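Local coordinates for DUF4875 domain-containing protein (Desulfovibrio piger, PDB 4LG3) that is of unknown function but belongs to the bacterial DUF4875 family, which is grouped in a CamS-like clan, at residues Gln55-Ala58 with Thr59-Ala63; Phe141-Gly145 with Ser146-Arg150. All coordinates share one frame; numbering follows the deposited sequence.

Contact 1: residues Gln55-Ala58 with Thr59-Ala63; sequences QLAA and TVIAA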
ATOM      1  N   GLN A  55       4.722 -12.544   1.054  1.00 47.86           N
ATOM      2  CA  GLN A  55       3.516 -12.499   0.231  1.00 45.71           C
ATOM      3  C   GLN A  55       3.193 -11.067  -0.208  1.00 47.84           C
ATOM      4  O   GLN A  55       2.790 -10.865  -1.349  1.00 46.93           O
ATOM      5  CB  GLN A  55       2.349 -13.108   0.989  1.00 47.46           C
ATOM      6  CG  GLN A  55       2.396 -14.630   0.987  1.00 55.93           C
ATOM      7  CD  GLN A  55       1.397 -15.249   1.921  1.00 71.03           C
ATOM      8  OE1 GLN A  55       0.924 -14.626   2.871  1.00 63.49           O
ATOM      9  NE2 GLN A  55       1.061 -16.503   1.681  1.00 66.46           N
ATOM     10  N   LEU A  56       3.408 -10.076   0.680  1.00 42.65           N
ATOM     11  CA  LEU A  56       3.196  -8.666   0.375  1.00 39.86           C
ATOM     12  C   LEU A  56       4.173  -8.211  -0.712  1.00 43.94           C
ATOM     13  O   LEU A  56       3.770  -7.537  -1.655  1.00 41.74           O
ATOM     14  CB  LEU A  56       3.326  -7.782   1.647  1.00 39.09           C
ATOM     15  CG  LEU A  56       2.284  -8.019   2.783  1.00 41.99           C
ATOM     16  CD1 LEU A  56       2.643  -7.214   4.005  1.00 41.53           C
ATOM     17  CD2 LEU A  56       0.869  -7.692   2.328  1.00 38.31           C
ATOM     18  N   ALA A  57       5.449  -8.612  -0.597  1.00 43.78           N
ATOM     19  CA  ALA A  57       6.507  -8.332  -1.577  1.00 43.28           C
ATOM     20  C   ALA A  57       6.189  -9.000  -2.926  1.00 47.03           C
ATOM     21  O   ALA A  57       6.237  -8.333  -3.954  1.00 46.47           O
ATOM     22  CB  ALA A  57       7.853  -8.812  -1.052  1.00 44.91           C
ATOM     23  N   ALA A  58       5.796 -10.288  -2.912  1.00 43.98           N
ATOM     24  CA  ALA A  58       5.443 -11.046  -4.119  1.00 43.79           C
ATOM     25  C   ALA A  58       4.281 -10.401  -4.869  1.00 46.08           C
ATOM     26  O   ALA A  58       4.249 -10.476  -6.093  1.00 45.76           O
ATOM     27  CB  ALA A  58       5.096 -12.479  -3.769  1.00 45.64           C
ATOM     28  N   THR A  59       3.354  -9.741  -4.140  1.00 40.38           N
ATOM     29  CA  THR A  59       2.182  -9.074  -4.709  1.00 38.16           C
ATOM     30  C   THR A  59       2.618  -7.845  -5.537  1.00 40.65           C
ATOM     31  O   THR A  59       2.179  -7.695  -6.686  1.00 40.42           O
ATOM     32  CB  THR A  59       1.195  -8.714  -3.583  1.00 43.39           C
ATOM     33  OG1 THR A  59       0.849  -9.913  -2.904  1.00 44.56           O
ATOM     34  CG2 THR A  59      -0.100  -8.057  -4.096  1.00 38.18           C
ATOM     35  N   VAL A  60       3.497  -6.998  -4.969  1.00 35.17           N
ATOM     36  CA  VAL A  60       3.964  -5.789  -5.644  1.00 35.45           C
ATOM     37  C   VAL A  60       4.919  -6.150  -6.778  1.00 42.91           C
ATOM     38  O   VAL A  60       4.863  -5.499  -7.823  1.00 44.02           O
ATOM     39  CB  VAL A  60       4.530  -4.668  -4.700  1.00 37.61           C
ATOM     40  CG1 VAL A  60       3.402  -4.045  -3.856  1.00 35.72           C
ATOM     41  CG2 VAL A  60       5.673  -5.175  -3.817  1.00 37.70           C
ATOM     42  N   ILE A  61       5.742  -7.216  -6.603  1.00 40.79           N
ATOM     43  CA  ILE A  61       6.633  -7.710  -7.654  1.00 40.18           C
ATOM     44  C   ILE A  61       5.787  -8.133  -8.856  1.00 43.63           C
ATOM     45  O   ILE A  61       6.055  -7.660  -9.949  1.00 45.04           O
ATOM     46  CB  ILE A  61       7.585  -8.844  -7.154  1.00 44.24           C
ATOM     47  CG1 ILE A  61       8.611  -8.274  -6.119  1.00 45.15           C
ATOM     48  CG2 ILE A  61       8.338  -9.523  -8.325  1.00 42.24           C
ATOM     49  CD1 ILE A  61       9.263  -9.350  -5.187  1.00 45.25           C
ATOM     50  N   ALA A  62       4.752  -8.969  -8.651  1.00 40.58           N
ATOM     51  CA  ALA A  62       3.859  -9.486  -9.703  1.00 40.46           C
ATOM     52  C   ALA A  62       3.071  -8.377 -10.370  1.00 45.53           C
ATOM     53  O   ALA A  62       2.893  -8.429 -11.577  1.00 45.74           O
ATOM     54  CB  ALA A  62       2.901 -10.513  -9.130  1.00 41.49           C
ATOM     55  N   ALA A  63       2.598  -7.370  -9.598  1.00 41.80           N
ATOM     56  CA  ALA A  63       1.870  -6.242 -10.152  1.00 39.47           C
ATOM     57  C   ALA A  63       2.808  -5.411 -11.043  1.00 44.49           C
ATOM     58  O   ALA A  63       2.423  -5.072 -12.163  1.00 45.62           O
ATOM     59  CB  ALA A  63       1.288  -5.402  -9.034  1.00 38.86           C
TER

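Contact 2: residues Phe141-Gly145 with Ser146-Arg150; sequences FQVDG and STDER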
ATOM      1  N   PHE A 141     -11.003  17.156  13.948  1.00 72.22           N
ATOM      2  CA  PHE A 141     -10.021  17.237  15.026  1.00 72.90           C
ATOM      3  C   PHE A 141      -8.771  18.031  14.595  1.00 75.01           C
ATOM      4  O   PHE A 141      -7.664  17.776  15.097  1.00 74.34           O
ATOM      5  CB  PHE A 141      -9.638  15.807  15.493  1.00 73.68           C
ATOM      6  CG  PHE A 141     -10.779  15.089  16.173  1.00 77.04           C
ATOM      7  CD1 PHE A 141     -11.723  14.390  15.431  1.00 79.31           C
ATOM      8  CD2 PHE A 141     -10.947  15.163  17.553  1.00 82.28           C
ATOM      9  CE1 PHE A 141     -12.814  13.772  16.056  1.00 82.05           C
ATOM     10  CE2 PHE A 141     -12.031  14.530  18.180  1.00 86.42           C
ATOM     11  CZ  PHE A 141     -12.953  13.833  17.428  1.00 83.25           C
ATOM     12  N   GLN A 142      -8.951  19.015  13.699  1.00 70.36           N
ATOM     13  CA  GLN A 142      -7.838  19.842  13.238  1.00 69.63           C
ATOM     14  C   GLN A 142      -7.646  21.042  14.157  1.00 78.46           C
ATOM     15  O   GLN A 142      -8.588  21.804  14.373  1.00 81.29           O
ATOM     16  CB  GLN A 142      -8.036  20.293  11.781  1.00 69.37           C
ATOM     17  CG  GLN A 142      -7.904  19.167  10.756  1.00 71.39           C
ATOM     18  CD  GLN A 142      -6.591  18.428  10.859  1.00 78.57           C
ATOM     19  OE1 GLN A 142      -5.507  18.971  10.604  1.00 76.98           O
ATOM     20  NE2 GLN A 142      -6.671  17.180  11.279  1.00 62.66           N
ATOM     21  N   VAL A 143      -6.446  21.175  14.745  1.00 75.70           N
ATOM     22  CA  VAL A 143      -6.094  22.276  15.641  1.00 79.45           C
ATOM     23  C   VAL A 143      -4.729  22.822  15.204  1.00 85.21           C
ATOM     24  O   VAL A 143      -3.716  22.119  15.333  1.00 84.50           O
ATOM     25  CB  VAL A 143      -6.108  21.898  17.157  1.00 85.58           C
ATOM     26  CG1 VAL A 143      -5.774  23.107  18.027  1.00 88.67           C
ATOM     27  CG2 VAL A 143      -7.441  21.286  17.588  1.00 86.32           C
ATOM     28  N   ASP A 144      -4.718  24.072  14.685  1.00 83.23           N
ATOM     29  CA  ASP A 144      -3.548  24.817  14.198  1.00 83.17           C
ATOM     30  C   ASP A 144      -2.775  24.040  13.126  1.00 83.20           C
ATOM     31  O   ASP A 144      -1.557  23.868  13.241  1.00 83.43           O
ATOM     32  CB  ASP A 144      -2.613  25.223  15.361  1.00 87.46           C
ATOM     33  CG  ASP A 144      -3.254  26.143  16.383  1.00104.10           C
ATOM     34  OD1 ASP A 144      -3.846  27.167  15.971  1.00106.72           O
ATOM     35  OD2 ASP A 144      -3.135  25.854  17.600  1.00111.85           O
ATOM     36  N   GLY A 145      -3.502  23.573  12.107  1.00 76.69           N
ATOM     37  CA  GLY A 145      -2.952  22.820  10.980  1.00 72.92           C
ATOM     38  C   GLY A 145      -2.476  21.410  11.275  1.00 73.49           C
ATOM     39  O   GLY A 145      -1.791  20.800  10.445  1.00 69.74           O
ATOM     40  N   SER A 146      -2.814  20.875  12.454  1.00 71.68           N
ATOM     41  CA  SER A 146      -2.413  19.514  12.820  1.00 69.99           C
ATOM     42  C   SER A 146      -3.535  18.795  13.562  1.00 73.92           C
ATOM     43  O   SER A 146      -4.355  19.433  14.230  1.00 76.98           O
ATOM     44  CB  SER A 146      -1.132  19.515  13.645  1.00 73.77           C
ATOM     45  OG  SER A 146      -1.183  20.541  14.622  1.00 89.70           O
ATOM     46  N   THR A 147      -3.587  17.464  13.412  1.00 66.74           N
ATOM     47  CA  THR A 147      -4.585  16.624  14.059  1.00 66.30           C
ATOM     48  C   THR A 147      -4.319  16.585  15.561  1.00 70.42           C
ATOM     49  O   THR A 147      -3.184  16.334  15.982  1.00 69.83           O
ATOM     50  CB  THR A 147      -4.560  15.207  13.452  1.00 71.96           C
ATOM     51  OG1 THR A 147      -4.816  15.265  12.047  1.00 75.17           O
ATOM     52  CG2 THR A 147      -5.543  14.255  14.119  1.00 69.02           C
ATOM     53  N   ASP A 148      -5.368  16.821  16.364  1.00 67.30           N
ATOM     54  CA  ASP A 148      -5.302  16.681  17.813  1.00 68.72           C
ATOM     55  C   ASP A 148      -5.425  15.168  18.064  1.00 70.94           C
ATOM     56  O   ASP A 148      -6.541  14.636  18.184  1.00 72.18           O
ATOM     57  CB  ASP A 148      -6.407  17.522  18.488  1.00 73.37           C
ATOM     58  CG  ASP A 148      -6.487  17.456  20.001  1.00 85.26           C
ATOM     59  OD1 ASP A 148      -5.762  16.622  20.609  1.00 85.62           O
ATOM     60  OD2 ASP A 148      -7.286  18.216  20.578  1.00 94.36           O
ATOM     61  N   GLU A 149      -4.268  14.468  18.036  1.00 63.86           N
ATOM     62  CA  GLU A 149      -4.182  13.014  18.160  1.00 62.50           C
ATOM     63  C   GLU A 149      -4.834  12.492  19.440  1.00 71.73           C
ATOM     64  O   GLU A 149      -5.560  11.497  19.379  1.00 70.14           O
ATOM     65  CB  GLU A 149      -2.728  12.542  18.076  1.00 62.26           C
ATOM     66  CG  GLU A 149      -2.219  12.473  16.645  1.00 62.68           C
ATOM     67  CD  GLU A 149      -0.757  12.112  16.535  1.00 71.37           C
ATOM     68  OE1 GLU A 149      -0.430  10.910  16.644  1.00 76.53           O
ATOM     69  OE2 GLU A 149       0.070  13.035  16.366  1.00 74.57           O
ATOM     70  N   ARG A 150      -4.596  13.184  20.582  1.00 72.74           N
ATOM     71  CA  ARG A 150      -5.121  12.853  21.911  1.00 76.27           C
ATOM     72  C   ARG A 150      -6.650  12.695  21.877  1.00 81.83           C
ATOM     73  O   ARG A 150      -7.167  11.650  22.282  1.00 82.79           O
ATOM     74  CB  ARG A 150      -4.718  13.946  22.927  1.00 80.14           C
ATOM     75  CG  ARG A 150      -4.883  13.537  24.382  1.00 91.92           C
ATOM     76  CD  ARG A 150      -5.010  14.761  25.266  1.00107.23           C
ATOM     77  NE  ARG A 150      -6.295  15.447  25.097  1.00118.30           N
ATOM     78  CZ  ARG A 150      -7.002  15.963  26.101  1.00137.80           C
ATOM     79  NH1 ARG A 150      -6.557  15.877  27.350  1.00125.78           N
ATOM     80  NH2 ARG A 150      -8.155  16.574  25.864  1.00128.37           N
TER

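Contact 1: residues Gln55-Ala58 with Thr59-Ala63
Thr59 meets Gln55 twice, one turn back along the helix, and both bonds end on the same carbonyl oxygen. The hydroxyl OG1 of Thr59 gives its proton to Gln55 O at 2.7 Å, while the amide N of Thr59 reaches Gln55 O at 3.1 Å, from the opposite face of the carbonyl plane. The first torsion explains the grip: OG1 stands beside the backbone N of Thr59 and anti to its carbonyl carbon (chi1 -58°), which folds the hydroxyl back over the preceding turn and leaves CG2 anti to the backbone N. OG1 is also hydrogen-bonded to the backbone N of Gln8, so this buried hydroxyl links the helix to the N-terminal segment.

Val60 follows with a weak amide bond to Leu56 O, 3.4 Å from its N. Its branch CG2, lying between the backbone N and the carbonyl carbon, rests 3.2 Å from Ala57 O. The backbone bonds follow the i to i+4 pattern of an alpha-helix, here helix 53-71, and the Thr59 hydroxyl adds a side-chain bond to it. The helix packs on the mixed sheet: Val60 and Leu56 touch strand 75-81, and Thr59 touches strands 26-36 and 10-18.

At Ile61 the amide N bonds Ala57 O at 2.9 Å, with an N-H...O angle of 163°. The side chain runs back alongside that turn, CG1 passing over Ala57 O and CD1 ending 4.4 Å from Ala57 CB in a loose apolar contact. Ala62 N then bonds Ala58 O at 3.0 Å, approaching it tilted from the carbonyl plane.

Contact 2: residues Phe141-Gly145 with Ser146-Arg150
Val143 O takes two bonds from Ser146, unequal in quality. The hydroxyl OG of Ser146 donates to Val143 O at 3.1 Å, nearly in line with the carbonyl and the better aimed of the two, whereas the bond from the amide N of Ser146 to Val143 O is long, 3.3 Å, and poorly directed, arriving above the carbonyl plane and off the lone pairs. With chi1 at 43°, OG lies between the backbone N and carbonyl carbon of its own residue and is turned back over the bend. The return bond, Val143 N to Ser146 O, is shorter at 2.8 Å.

Gln142 and Thr147 form the non-hydrogen-bonded pair of this tight antiparallel beta hairpin, and their side chains meet on one face. The Gln142 chain bends at chi2 (-55°), bringing NE2 to Thr147 OG1 at 2.8 Å with the hydroxyl oxygen in the amide plane; NE2 is also bonded to Arg138 O. Past the strands, Asp148 N makes a straight bond of 2.8 Å to Phe141 O, and Val143 CG2 lies alongside Asp148 CB.

Asp148 N-caps helix 149-160 and salt-bridges Arg151. In chain order the hairpin lies between helices 125-137 and 149-160, and its Phe141 and Thr147 rest on the latter.

Contact 1 is core and contact 2 is surface, and the two lie on opposite sides of the chain's centre, with their nearest atoms about 22 Å apart. They share no element: residues 55-63 belong to one helix packed against the mixed sheet, whereas residues 141-150 form a small hairpin leading into a different helix. In both, the hydroxyl and amide of one residue share a carbonyl oxygen, but the amide bond is sound in the helix and long and off-plane in the turn of the beta hairpin. Around this shared device the buried contact gathers methyls and aliphatic branches; the surface contact adds the Gln142 amide bonded to Thr147 and an Asp148 whose carboxylate turns to the following helix.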